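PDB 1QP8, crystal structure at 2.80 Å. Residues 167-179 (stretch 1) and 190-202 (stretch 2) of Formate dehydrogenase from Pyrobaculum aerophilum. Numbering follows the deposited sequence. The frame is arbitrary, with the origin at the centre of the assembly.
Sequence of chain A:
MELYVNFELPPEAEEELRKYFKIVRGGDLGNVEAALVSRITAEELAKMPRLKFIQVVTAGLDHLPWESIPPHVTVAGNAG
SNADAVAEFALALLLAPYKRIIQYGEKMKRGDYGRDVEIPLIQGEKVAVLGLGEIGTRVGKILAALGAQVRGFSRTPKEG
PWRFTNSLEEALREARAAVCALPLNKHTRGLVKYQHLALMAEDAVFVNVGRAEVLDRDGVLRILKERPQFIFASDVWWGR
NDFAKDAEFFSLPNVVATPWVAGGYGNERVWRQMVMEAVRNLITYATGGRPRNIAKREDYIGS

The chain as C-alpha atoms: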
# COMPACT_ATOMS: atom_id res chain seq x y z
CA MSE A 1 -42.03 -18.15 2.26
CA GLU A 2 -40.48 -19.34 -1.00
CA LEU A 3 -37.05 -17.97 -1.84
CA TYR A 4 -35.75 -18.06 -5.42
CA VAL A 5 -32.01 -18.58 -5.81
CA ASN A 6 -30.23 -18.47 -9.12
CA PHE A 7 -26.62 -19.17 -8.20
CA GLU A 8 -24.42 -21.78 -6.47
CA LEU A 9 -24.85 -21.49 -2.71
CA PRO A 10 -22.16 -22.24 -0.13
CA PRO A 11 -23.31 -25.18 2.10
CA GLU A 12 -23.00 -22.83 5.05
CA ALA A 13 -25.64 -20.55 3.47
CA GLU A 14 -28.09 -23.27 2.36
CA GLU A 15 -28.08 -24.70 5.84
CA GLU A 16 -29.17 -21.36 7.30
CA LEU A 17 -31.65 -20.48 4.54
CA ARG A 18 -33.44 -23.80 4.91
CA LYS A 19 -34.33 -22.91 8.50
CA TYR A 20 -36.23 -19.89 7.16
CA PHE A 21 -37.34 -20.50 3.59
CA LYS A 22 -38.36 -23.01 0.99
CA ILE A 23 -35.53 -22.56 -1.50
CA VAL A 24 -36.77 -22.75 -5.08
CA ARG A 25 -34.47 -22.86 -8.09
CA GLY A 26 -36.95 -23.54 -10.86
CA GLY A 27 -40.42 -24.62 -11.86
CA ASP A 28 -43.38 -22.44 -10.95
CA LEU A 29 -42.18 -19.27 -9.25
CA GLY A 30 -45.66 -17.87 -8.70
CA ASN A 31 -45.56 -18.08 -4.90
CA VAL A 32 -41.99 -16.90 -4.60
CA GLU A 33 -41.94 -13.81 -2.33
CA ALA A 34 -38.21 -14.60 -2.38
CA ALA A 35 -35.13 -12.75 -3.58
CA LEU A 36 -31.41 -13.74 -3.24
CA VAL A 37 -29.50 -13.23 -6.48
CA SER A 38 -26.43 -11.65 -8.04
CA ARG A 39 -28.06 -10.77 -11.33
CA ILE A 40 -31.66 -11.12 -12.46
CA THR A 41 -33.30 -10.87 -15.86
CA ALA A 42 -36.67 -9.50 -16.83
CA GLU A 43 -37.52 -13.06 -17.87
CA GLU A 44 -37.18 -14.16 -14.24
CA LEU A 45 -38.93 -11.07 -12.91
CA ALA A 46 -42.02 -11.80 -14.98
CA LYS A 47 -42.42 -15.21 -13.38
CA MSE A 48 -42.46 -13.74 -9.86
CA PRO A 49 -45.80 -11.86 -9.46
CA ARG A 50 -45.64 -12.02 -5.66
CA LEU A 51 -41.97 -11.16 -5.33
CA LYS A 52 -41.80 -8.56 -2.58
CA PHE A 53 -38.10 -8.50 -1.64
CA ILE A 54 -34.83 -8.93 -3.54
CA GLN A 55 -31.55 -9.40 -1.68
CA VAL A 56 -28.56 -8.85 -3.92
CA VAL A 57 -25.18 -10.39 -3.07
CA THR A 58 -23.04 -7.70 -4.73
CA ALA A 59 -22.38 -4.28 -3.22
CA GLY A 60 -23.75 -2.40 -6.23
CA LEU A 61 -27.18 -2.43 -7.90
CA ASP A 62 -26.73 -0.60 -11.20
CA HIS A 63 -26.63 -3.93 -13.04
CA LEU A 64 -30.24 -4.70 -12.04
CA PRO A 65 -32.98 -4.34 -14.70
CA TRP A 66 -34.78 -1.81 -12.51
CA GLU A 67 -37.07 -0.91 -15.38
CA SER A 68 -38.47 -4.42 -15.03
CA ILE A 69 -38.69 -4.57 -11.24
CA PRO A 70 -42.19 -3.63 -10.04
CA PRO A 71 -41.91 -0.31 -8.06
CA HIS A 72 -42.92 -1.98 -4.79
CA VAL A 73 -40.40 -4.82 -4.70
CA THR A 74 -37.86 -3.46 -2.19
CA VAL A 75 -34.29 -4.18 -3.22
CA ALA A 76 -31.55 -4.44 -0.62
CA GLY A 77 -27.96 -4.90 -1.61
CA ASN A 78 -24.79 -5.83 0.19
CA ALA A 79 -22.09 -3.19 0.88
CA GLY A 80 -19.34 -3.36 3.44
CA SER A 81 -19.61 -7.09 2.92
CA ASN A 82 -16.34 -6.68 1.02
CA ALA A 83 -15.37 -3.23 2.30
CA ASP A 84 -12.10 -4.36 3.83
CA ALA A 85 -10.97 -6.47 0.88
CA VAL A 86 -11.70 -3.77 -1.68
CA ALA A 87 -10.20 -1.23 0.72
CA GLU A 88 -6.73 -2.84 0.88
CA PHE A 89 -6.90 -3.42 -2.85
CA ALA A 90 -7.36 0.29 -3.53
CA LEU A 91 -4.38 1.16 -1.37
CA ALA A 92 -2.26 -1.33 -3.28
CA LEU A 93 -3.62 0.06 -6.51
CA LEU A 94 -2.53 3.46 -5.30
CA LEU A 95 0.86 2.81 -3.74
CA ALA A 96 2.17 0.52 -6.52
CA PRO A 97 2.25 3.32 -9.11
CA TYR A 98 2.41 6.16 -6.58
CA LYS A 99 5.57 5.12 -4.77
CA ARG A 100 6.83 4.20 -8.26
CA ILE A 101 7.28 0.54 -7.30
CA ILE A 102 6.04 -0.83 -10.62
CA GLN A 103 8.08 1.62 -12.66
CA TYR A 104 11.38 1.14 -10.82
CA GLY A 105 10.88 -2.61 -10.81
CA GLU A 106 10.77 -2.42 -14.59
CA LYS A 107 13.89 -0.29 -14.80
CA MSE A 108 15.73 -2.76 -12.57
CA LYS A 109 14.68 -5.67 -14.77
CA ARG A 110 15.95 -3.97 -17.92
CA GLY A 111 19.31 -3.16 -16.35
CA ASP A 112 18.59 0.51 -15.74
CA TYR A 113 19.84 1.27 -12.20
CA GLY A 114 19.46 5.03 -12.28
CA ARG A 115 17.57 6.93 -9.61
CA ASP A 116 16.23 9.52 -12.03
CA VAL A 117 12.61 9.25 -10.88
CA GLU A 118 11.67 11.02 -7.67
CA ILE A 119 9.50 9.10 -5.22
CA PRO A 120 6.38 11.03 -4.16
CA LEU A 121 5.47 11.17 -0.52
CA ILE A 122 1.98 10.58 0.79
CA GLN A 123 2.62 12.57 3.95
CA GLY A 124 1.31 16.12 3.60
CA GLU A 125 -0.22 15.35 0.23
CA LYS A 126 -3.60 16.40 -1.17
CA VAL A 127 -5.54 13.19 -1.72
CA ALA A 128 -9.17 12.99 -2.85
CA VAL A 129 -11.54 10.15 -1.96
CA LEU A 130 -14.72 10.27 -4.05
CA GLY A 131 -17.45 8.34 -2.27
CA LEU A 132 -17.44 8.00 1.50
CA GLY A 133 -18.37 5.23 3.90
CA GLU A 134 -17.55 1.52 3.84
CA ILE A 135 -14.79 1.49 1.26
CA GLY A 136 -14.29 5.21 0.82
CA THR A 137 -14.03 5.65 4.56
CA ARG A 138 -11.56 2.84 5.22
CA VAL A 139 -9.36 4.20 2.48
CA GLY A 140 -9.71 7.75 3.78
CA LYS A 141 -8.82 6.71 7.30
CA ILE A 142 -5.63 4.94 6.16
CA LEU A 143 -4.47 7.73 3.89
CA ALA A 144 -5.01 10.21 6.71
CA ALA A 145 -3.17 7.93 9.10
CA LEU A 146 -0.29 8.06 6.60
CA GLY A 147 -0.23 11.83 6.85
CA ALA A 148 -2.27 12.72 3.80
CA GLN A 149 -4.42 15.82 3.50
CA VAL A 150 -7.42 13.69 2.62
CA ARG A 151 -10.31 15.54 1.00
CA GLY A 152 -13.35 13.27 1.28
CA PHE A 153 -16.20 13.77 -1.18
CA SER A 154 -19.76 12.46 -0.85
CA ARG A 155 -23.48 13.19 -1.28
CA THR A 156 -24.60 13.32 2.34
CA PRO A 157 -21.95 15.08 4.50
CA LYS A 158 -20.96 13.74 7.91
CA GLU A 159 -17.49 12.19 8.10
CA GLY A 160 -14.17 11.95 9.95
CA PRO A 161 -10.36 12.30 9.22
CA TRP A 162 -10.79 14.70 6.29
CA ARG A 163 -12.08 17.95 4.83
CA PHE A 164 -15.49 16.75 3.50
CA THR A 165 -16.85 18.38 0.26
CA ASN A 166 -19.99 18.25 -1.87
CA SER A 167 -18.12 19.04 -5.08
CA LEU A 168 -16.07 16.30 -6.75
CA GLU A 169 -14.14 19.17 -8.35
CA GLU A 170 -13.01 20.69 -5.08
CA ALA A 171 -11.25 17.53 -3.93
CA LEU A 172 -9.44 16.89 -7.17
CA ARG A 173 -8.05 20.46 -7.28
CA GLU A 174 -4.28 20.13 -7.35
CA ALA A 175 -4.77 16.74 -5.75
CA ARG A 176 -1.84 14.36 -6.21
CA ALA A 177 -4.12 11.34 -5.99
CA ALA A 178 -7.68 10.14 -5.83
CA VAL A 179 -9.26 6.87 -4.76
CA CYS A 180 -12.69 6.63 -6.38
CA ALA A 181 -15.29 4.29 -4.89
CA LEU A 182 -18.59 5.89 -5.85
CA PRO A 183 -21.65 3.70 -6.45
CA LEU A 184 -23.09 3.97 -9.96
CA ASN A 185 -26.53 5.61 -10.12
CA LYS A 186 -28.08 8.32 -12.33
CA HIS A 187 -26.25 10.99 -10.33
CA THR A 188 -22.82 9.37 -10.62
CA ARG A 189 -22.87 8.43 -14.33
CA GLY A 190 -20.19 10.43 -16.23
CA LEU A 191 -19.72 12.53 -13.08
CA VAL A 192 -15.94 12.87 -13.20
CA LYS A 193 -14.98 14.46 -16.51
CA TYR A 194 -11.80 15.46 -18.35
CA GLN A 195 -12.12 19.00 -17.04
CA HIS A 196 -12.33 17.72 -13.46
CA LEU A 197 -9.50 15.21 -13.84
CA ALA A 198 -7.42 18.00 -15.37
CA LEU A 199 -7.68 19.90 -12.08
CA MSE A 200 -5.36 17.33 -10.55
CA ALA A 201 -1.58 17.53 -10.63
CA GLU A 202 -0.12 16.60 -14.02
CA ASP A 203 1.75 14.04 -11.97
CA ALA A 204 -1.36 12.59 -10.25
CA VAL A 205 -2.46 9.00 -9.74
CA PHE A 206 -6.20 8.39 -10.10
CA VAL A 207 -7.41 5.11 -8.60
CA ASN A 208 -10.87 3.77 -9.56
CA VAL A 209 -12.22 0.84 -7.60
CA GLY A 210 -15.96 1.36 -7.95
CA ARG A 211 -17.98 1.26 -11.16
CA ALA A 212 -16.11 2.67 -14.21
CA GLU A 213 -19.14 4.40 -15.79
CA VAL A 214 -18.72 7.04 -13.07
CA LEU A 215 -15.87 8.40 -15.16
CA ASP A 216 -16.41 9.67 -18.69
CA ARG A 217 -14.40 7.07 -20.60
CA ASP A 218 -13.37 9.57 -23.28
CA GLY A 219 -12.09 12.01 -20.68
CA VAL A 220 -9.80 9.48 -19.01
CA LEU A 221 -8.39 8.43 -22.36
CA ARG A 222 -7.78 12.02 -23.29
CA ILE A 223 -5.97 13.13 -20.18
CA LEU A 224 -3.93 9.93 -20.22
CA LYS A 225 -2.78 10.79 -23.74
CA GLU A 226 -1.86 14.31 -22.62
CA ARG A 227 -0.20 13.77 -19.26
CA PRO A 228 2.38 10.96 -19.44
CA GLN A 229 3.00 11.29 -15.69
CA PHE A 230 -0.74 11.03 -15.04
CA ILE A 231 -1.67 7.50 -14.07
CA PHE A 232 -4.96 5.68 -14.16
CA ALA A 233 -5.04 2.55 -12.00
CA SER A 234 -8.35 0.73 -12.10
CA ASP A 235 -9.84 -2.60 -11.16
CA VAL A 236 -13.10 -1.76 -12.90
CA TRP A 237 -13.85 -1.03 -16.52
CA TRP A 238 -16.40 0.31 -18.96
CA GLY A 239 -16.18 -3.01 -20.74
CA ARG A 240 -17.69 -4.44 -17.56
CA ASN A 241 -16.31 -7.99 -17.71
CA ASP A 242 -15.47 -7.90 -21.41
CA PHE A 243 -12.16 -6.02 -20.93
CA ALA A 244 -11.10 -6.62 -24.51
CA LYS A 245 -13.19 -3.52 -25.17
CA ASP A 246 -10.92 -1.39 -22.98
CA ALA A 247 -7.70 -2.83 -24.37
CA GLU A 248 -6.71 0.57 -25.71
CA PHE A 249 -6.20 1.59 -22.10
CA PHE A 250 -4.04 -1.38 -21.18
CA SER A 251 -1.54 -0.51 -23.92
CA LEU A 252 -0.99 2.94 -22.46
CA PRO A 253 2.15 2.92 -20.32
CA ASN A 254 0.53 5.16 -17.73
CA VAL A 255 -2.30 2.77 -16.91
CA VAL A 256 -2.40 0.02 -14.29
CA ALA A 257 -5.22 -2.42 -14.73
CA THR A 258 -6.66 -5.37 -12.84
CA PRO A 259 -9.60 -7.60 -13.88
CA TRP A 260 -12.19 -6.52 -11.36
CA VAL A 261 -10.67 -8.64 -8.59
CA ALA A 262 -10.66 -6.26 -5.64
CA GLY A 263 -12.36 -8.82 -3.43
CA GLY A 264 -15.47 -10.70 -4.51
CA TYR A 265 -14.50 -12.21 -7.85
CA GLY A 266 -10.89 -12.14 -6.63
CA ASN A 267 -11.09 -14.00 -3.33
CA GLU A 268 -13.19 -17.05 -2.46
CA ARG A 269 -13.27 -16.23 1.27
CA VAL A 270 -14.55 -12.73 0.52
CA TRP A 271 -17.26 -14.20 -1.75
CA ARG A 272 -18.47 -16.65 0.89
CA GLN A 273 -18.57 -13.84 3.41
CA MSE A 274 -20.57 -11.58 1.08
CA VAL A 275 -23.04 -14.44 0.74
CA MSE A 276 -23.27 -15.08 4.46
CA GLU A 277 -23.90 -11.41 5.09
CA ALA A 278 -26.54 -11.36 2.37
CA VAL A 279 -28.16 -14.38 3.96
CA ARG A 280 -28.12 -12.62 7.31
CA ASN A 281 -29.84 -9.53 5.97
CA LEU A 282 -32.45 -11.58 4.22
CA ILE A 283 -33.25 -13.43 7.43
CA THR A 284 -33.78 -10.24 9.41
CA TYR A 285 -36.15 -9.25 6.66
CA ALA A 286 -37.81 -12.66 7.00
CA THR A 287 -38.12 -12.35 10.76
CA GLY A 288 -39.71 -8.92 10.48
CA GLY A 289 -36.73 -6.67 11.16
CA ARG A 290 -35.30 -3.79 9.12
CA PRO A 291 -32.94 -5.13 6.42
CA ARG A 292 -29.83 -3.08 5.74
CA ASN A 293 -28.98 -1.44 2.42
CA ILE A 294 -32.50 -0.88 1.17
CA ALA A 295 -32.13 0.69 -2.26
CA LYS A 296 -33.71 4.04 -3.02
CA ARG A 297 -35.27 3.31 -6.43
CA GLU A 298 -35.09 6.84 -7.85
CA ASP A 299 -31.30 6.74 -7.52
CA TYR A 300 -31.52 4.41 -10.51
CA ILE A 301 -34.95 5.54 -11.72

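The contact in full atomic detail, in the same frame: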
# COMPACT_ATOMS: atom_id res chain seq x y z
N SER A 167 -18.50 18.78 -3.70
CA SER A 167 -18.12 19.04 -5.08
C SER A 167 -16.92 18.16 -5.44
O SER A 167 -15.83 18.33 -4.90
CB SER A 167 -17.76 20.52 -5.28
OG SER A 167 -16.73 20.92 -4.40
N LEU A 168 -17.15 17.20 -6.33
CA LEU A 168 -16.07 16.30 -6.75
C LEU A 168 -14.88 17.15 -7.16
O LEU A 168 -13.74 16.84 -6.81
CB LEU A 168 -16.51 15.43 -7.95
CG LEU A 168 -16.76 16.09 -9.31
CD1 LEU A 168 -15.94 15.40 -10.39
CD2 LEU A 168 -18.23 16.04 -9.66
N GLU A 169 -15.16 18.24 -7.88
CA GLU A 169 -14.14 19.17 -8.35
C GLU A 169 -13.23 19.60 -7.21
O GLU A 169 -12.03 19.35 -7.23
CB GLU A 169 -14.79 20.40 -8.98
CG GLU A 169 -15.38 20.13 -10.35
CD GLU A 169 -15.83 21.41 -11.06
OE1 GLU A 169 -15.09 22.42 -10.99
OE2 GLU A 169 -16.91 21.39 -11.70
N GLU A 170 -13.80 20.26 -6.22
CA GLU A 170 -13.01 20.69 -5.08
C GLU A 170 -12.72 19.47 -4.23
O GLU A 170 -13.43 19.17 -3.28
CB GLU A 170 -13.79 21.74 -4.26
CG GLU A 170 -13.14 22.14 -2.94
CD GLU A 170 -11.72 22.65 -3.11
OE1 GLU A 170 -11.53 23.67 -3.82
OE2 GLU A 170 -10.79 22.04 -2.54
N ALA A 171 -11.67 18.75 -4.61
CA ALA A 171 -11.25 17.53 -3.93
C ALA A 171 -10.16 17.02 -4.84
O ALA A 171 -9.16 16.45 -4.41
CB ALA A 171 -12.39 16.51 -3.87
N LEU A 172 -10.37 17.27 -6.12
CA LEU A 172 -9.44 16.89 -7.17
C LEU A 172 -8.47 18.05 -7.42
O LEU A 172 -7.36 17.84 -7.90
CB LEU A 172 -10.21 16.56 -8.45
CG LEU A 172 -11.26 15.45 -8.43
CD1 LEU A 172 -11.81 15.29 -9.82
CD2 LEU A 172 -10.66 14.13 -7.97
N ARG A 173 -8.89 19.27 -7.08
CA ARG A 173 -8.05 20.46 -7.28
C ARG A 173 -6.64 20.25 -6.77
O ARG A 173 -6.43 20.04 -5.58
CB ARG A 173 -8.65 21.69 -6.60
CG ARG A 173 -9.74 22.36 -7.42
CD ARG A 173 -9.87 23.86 -7.18
NE ARG A 173 -10.42 24.50 -8.38
CZ ARG A 173 -11.67 24.35 -8.80
NH1 ARG A 173 -12.53 23.62 -8.10
NH2 ARG A 173 -12.05 24.90 -9.95
N GLU A 174 -5.68 20.31 -7.69
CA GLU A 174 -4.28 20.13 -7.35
C GLU A 174 -4.04 18.91 -6.47
O GLU A 174 -3.06 18.86 -5.72
CB GLU A 174 -3.74 21.37 -6.65
CG GLU A 174 -3.82 22.63 -7.47
CD GLU A 174 -3.42 23.85 -6.67
OE1 GLU A 174 -4.09 24.14 -5.65
OE2 GLU A 174 -2.43 24.50 -7.05
N ALA A 175 -4.94 17.94 -6.54
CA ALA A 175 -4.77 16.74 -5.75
C ALA A 175 -3.71 15.89 -6.44
O ALA A 175 -3.62 15.86 -7.68
CB ALA A 175 -6.09 16.00 -5.63
N ARG A 176 -2.88 15.21 -5.64
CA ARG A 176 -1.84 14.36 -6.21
C ARG A 176 -2.33 12.93 -6.37
O ARG A 176 -1.62 12.09 -6.94
CB ARG A 176 -0.57 14.40 -5.36
CG ARG A 176 0.18 15.71 -5.53
CD ARG A 176 1.38 15.88 -4.60
NE ARG A 176 2.59 15.15 -5.00
CZ ARG A 176 2.94 14.88 -6.26
NH1 ARG A 176 2.18 15.23 -7.29
NH2 ARG A 176 4.10 14.27 -6.49
N ALA A 177 -3.54 12.67 -5.91
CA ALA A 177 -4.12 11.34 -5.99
C ALA A 177 -5.59 11.33 -5.64
O ALA A 177 -6.08 12.22 -4.97
CB ALA A 177 -3.40 10.42 -5.05
N ALA A 178 -6.27 10.29 -6.09
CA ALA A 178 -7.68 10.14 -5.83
C ALA A 178 -7.99 8.66 -5.82
O ALA A 178 -7.48 7.90 -6.64
CB ALA A 178 -8.48 10.83 -6.91
N VAL A 179 -8.82 8.25 -4.87
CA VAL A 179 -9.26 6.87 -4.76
C VAL A 179 -10.76 6.96 -4.96
O VAL A 179 -11.48 7.41 -4.06
CB VAL A 179 -8.97 6.30 -3.36
CG1 VAL A 179 -9.71 4.98 -3.16
CG2 VAL A 179 -7.47 6.09 -3.18
N GLY A 190 -21.11 9.38 -15.77
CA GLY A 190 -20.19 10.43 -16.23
C GLY A 190 -19.95 11.65 -15.35
O GLY A 190 -19.77 12.76 -15.85
N LEU A 191 -19.91 11.44 -14.04
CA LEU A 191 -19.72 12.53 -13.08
C LEU A 191 -18.36 13.18 -13.23
O LEU A 191 -18.26 14.38 -13.46
CB LEU A 191 -19.88 12.00 -11.66
CG LEU A 191 -19.58 13.04 -10.59
CD1 LEU A 191 -20.71 14.04 -10.60
CD2 LEU A 191 -19.42 12.39 -9.23
N VAL A 192 -17.31 12.37 -13.07
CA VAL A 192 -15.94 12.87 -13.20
C VAL A 192 -15.66 13.01 -14.68
O VAL A 192 -15.81 12.05 -15.43
CB VAL A 192 -14.91 11.88 -12.64
CG1 VAL A 192 -13.53 12.34 -12.98
CG2 VAL A 192 -15.07 11.75 -11.13
N LYS A 193 -15.26 14.21 -15.10
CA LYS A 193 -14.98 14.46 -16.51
C LYS A 193 -13.58 15.03 -16.72
O LYS A 193 -12.93 15.50 -15.78
CB LYS A 193 -16.03 15.40 -17.11
CG LYS A 193 -17.44 14.87 -16.95
CD LYS A 193 -18.40 15.44 -18.00
N TYR A 194 -13.12 14.97 -17.98
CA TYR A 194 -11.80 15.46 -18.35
C TYR A 194 -11.43 16.72 -17.58
O TYR A 194 -10.39 16.80 -16.92
CB TYR A 194 -11.73 15.74 -19.85
CG TYR A 194 -10.43 16.39 -20.24
CD1 TYR A 194 -9.25 15.66 -20.27
CD2 TYR A 194 -10.37 17.75 -20.47
CE1 TYR A 194 -8.03 16.28 -20.52
CE2 TYR A 194 -9.16 18.38 -20.71
CZ TYR A 194 -8.00 17.64 -20.73
OH TYR A 194 -6.81 18.28 -20.96
N GLN A 195 -12.30 17.72 -17.70
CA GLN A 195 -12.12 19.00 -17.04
C GLN A 195 -11.81 18.85 -15.56
O GLN A 195 -10.93 19.52 -15.03
CB GLN A 195 -13.39 19.82 -17.24
CG GLN A 195 -14.60 18.94 -17.48
CD GLN A 195 -15.78 19.69 -18.05
OE1 GLN A 195 -16.31 20.60 -17.42
NE2 GLN A 195 -16.19 19.31 -19.26
N HIS A 196 -12.53 17.95 -14.89
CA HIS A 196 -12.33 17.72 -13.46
C HIS A 196 -10.99 17.03 -13.23
O HIS A 196 -10.18 17.49 -12.41
CB HIS A 196 -13.46 16.88 -12.89
CG HIS A 196 -14.82 17.33 -13.34
ND1 HIS A 196 -15.43 16.83 -14.47
CD2 HIS A 196 -15.65 18.28 -12.85
CE1 HIS A 196 -16.58 17.45 -14.66
NE2 HIS A 196 -16.74 18.34 -13.69
N LEU A 197 -10.75 15.95 -13.95
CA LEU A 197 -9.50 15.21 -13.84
C LEU A 197 -8.33 16.16 -14.03
O LEU A 197 -7.35 16.12 -13.27
CB LEU A 197 -9.45 14.13 -14.92
CG LEU A 197 -10.42 12.95 -14.84
CD1 LEU A 197 -10.35 12.12 -16.11
CD2 LEU A 197 -10.06 12.11 -13.62
N ALA A 198 -8.45 17.02 -15.04
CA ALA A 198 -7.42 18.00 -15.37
C ALA A 198 -7.10 18.99 -14.26
O ALA A 198 -6.15 19.76 -14.37
CB ALA A 198 -7.82 18.74 -16.62
N LEU A 199 -7.90 18.99 -13.20
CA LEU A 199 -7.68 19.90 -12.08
C LEU A 199 -6.63 19.29 -11.16
O LEU A 199 -6.10 19.95 -10.26
CB LEU A 199 -8.98 20.11 -11.31
CG LEU A 199 -10.19 20.58 -12.13
CD1 LEU A 199 -11.41 20.69 -11.23
CD2 LEU A 199 -9.88 21.91 -12.79
N MSE A 200 -6.34 18.01 -11.37
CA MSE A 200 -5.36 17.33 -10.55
C MSE A 200 -3.96 17.69 -11.02
O MSE A 200 -3.81 18.35 -12.03
CB MSE A 200 -5.55 15.82 -10.63
CG MSE A 200 -6.83 15.32 -10.01
SE MSE A 200 -6.90 13.51 -9.97
CE MSE A 200 -7.58 13.22 -11.61
N ALA A 201 -2.96 17.27 -10.27
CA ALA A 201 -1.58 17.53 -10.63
C ALA A 201 -1.28 16.76 -11.92
O ALA A 201 -1.83 15.68 -12.13
CB ALA A 201 -0.67 17.06 -9.52
N GLU A 202 -0.42 17.30 -12.78
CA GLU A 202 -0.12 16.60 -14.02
C GLU A 202 0.63 15.32 -13.72
O GLU A 202 0.83 14.48 -14.59
CB GLU A 202 0.70 17.49 -14.96
CG GLU A 202 -0.08 18.68 -15.48
CD GLU A 202 0.37 19.10 -16.86
OE1 GLU A 202 1.57 19.38 -17.03
OE2 GLU A 202 -0.48 19.17 -17.77

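Two backbone hydrogen bonds fix one end of this contact, and side-chain packing, much of it apolar, makes up most of the rest. Glu-174 N donates to Leu-199 O at 2.6 Å. Ala-201 N donates to Ala-175 O at 3.0 Å, almost linearly. Both bonds fall at or next to a turn in each stretch. Leu-172 to Ala-175 is a type II turn and Leu-197 to Met-200 a type I turn, and the CA atoms of Glu-174 and Met-200 come within 4.4 Å. Together the stretches bury 666 Å².

Leu-172 is buried and points toward stretch 2. With chi1 m and chi2 t, Leu-172 CD1 lies 3.8 Å from His-196 CB, while Leu-172 CB lies 3.9 Å from Met-200 CG. Its carbonyl also receives a CA-H...O contact, with Met-200 CA 3.4 Å from Leu-172 O.

Met-200 is a selenomethionine. Its CA-to-CB bond runs sideways, and the m, t, m conformation carries the long chain along stretch 1. Met-200 CG lies 4.5 Å from Ala-175 CB, and Met-200 SE lies 4.4 Å from Ala-178 CB. The flexible, unbranched side chain thus follows a buried path past two small alanine methyls.

At the other end, Leu-168 points toward stretch 2 with chi1 p and chi2 between wells at 127°. Its two methyls reach different neighbours. Leu-168 CD2 is 3.3 Å from Leu-191 CD1, a tight approach, and Leu-168 CD1 is 3.8 Å from Val-192 CG2. Leu-191 starts out sideways, but its t, p conformation brings its end nearer to Leu-168. Val-192 is buried, and with chi1 t its CG2 meets Leu-168.

His-196 also points toward stretch 1, with chi1 m. Its ring is held from within its own stretch: Lys-193 N donates to His-196 ND1 at 2.7 Å, at the N-cap position of the helix. The CG and CD2 side of the ring faces stretch 1. Glu-169 CG sits at the ring edge, 3.1 Å from His-196 CD2, and Leu-168 CD1 lies 3.7 Å from His-196 CG. The closest approach of Glu-169 is through the methylene CG; no hydrogen bond forms with the ring.

Leu-199 has 96 Å² covered, the largest area of any residue here. It points toward stretch 1 with chi1 m and chi2 t. Leu-199 CD1 lies 4.1 Å from Glu-169 CB and lies over one face of the Arg-173 guanidinium, 4.4 Å from Arg-173 CZ. Arg-173 is exposed, and one face of its guanidinium rests against this methyl. Arg-176 starts away from stretch 2, but its end comes nearer, leaving Arg-176 NH1 4.1 Å from Ala-201 CB.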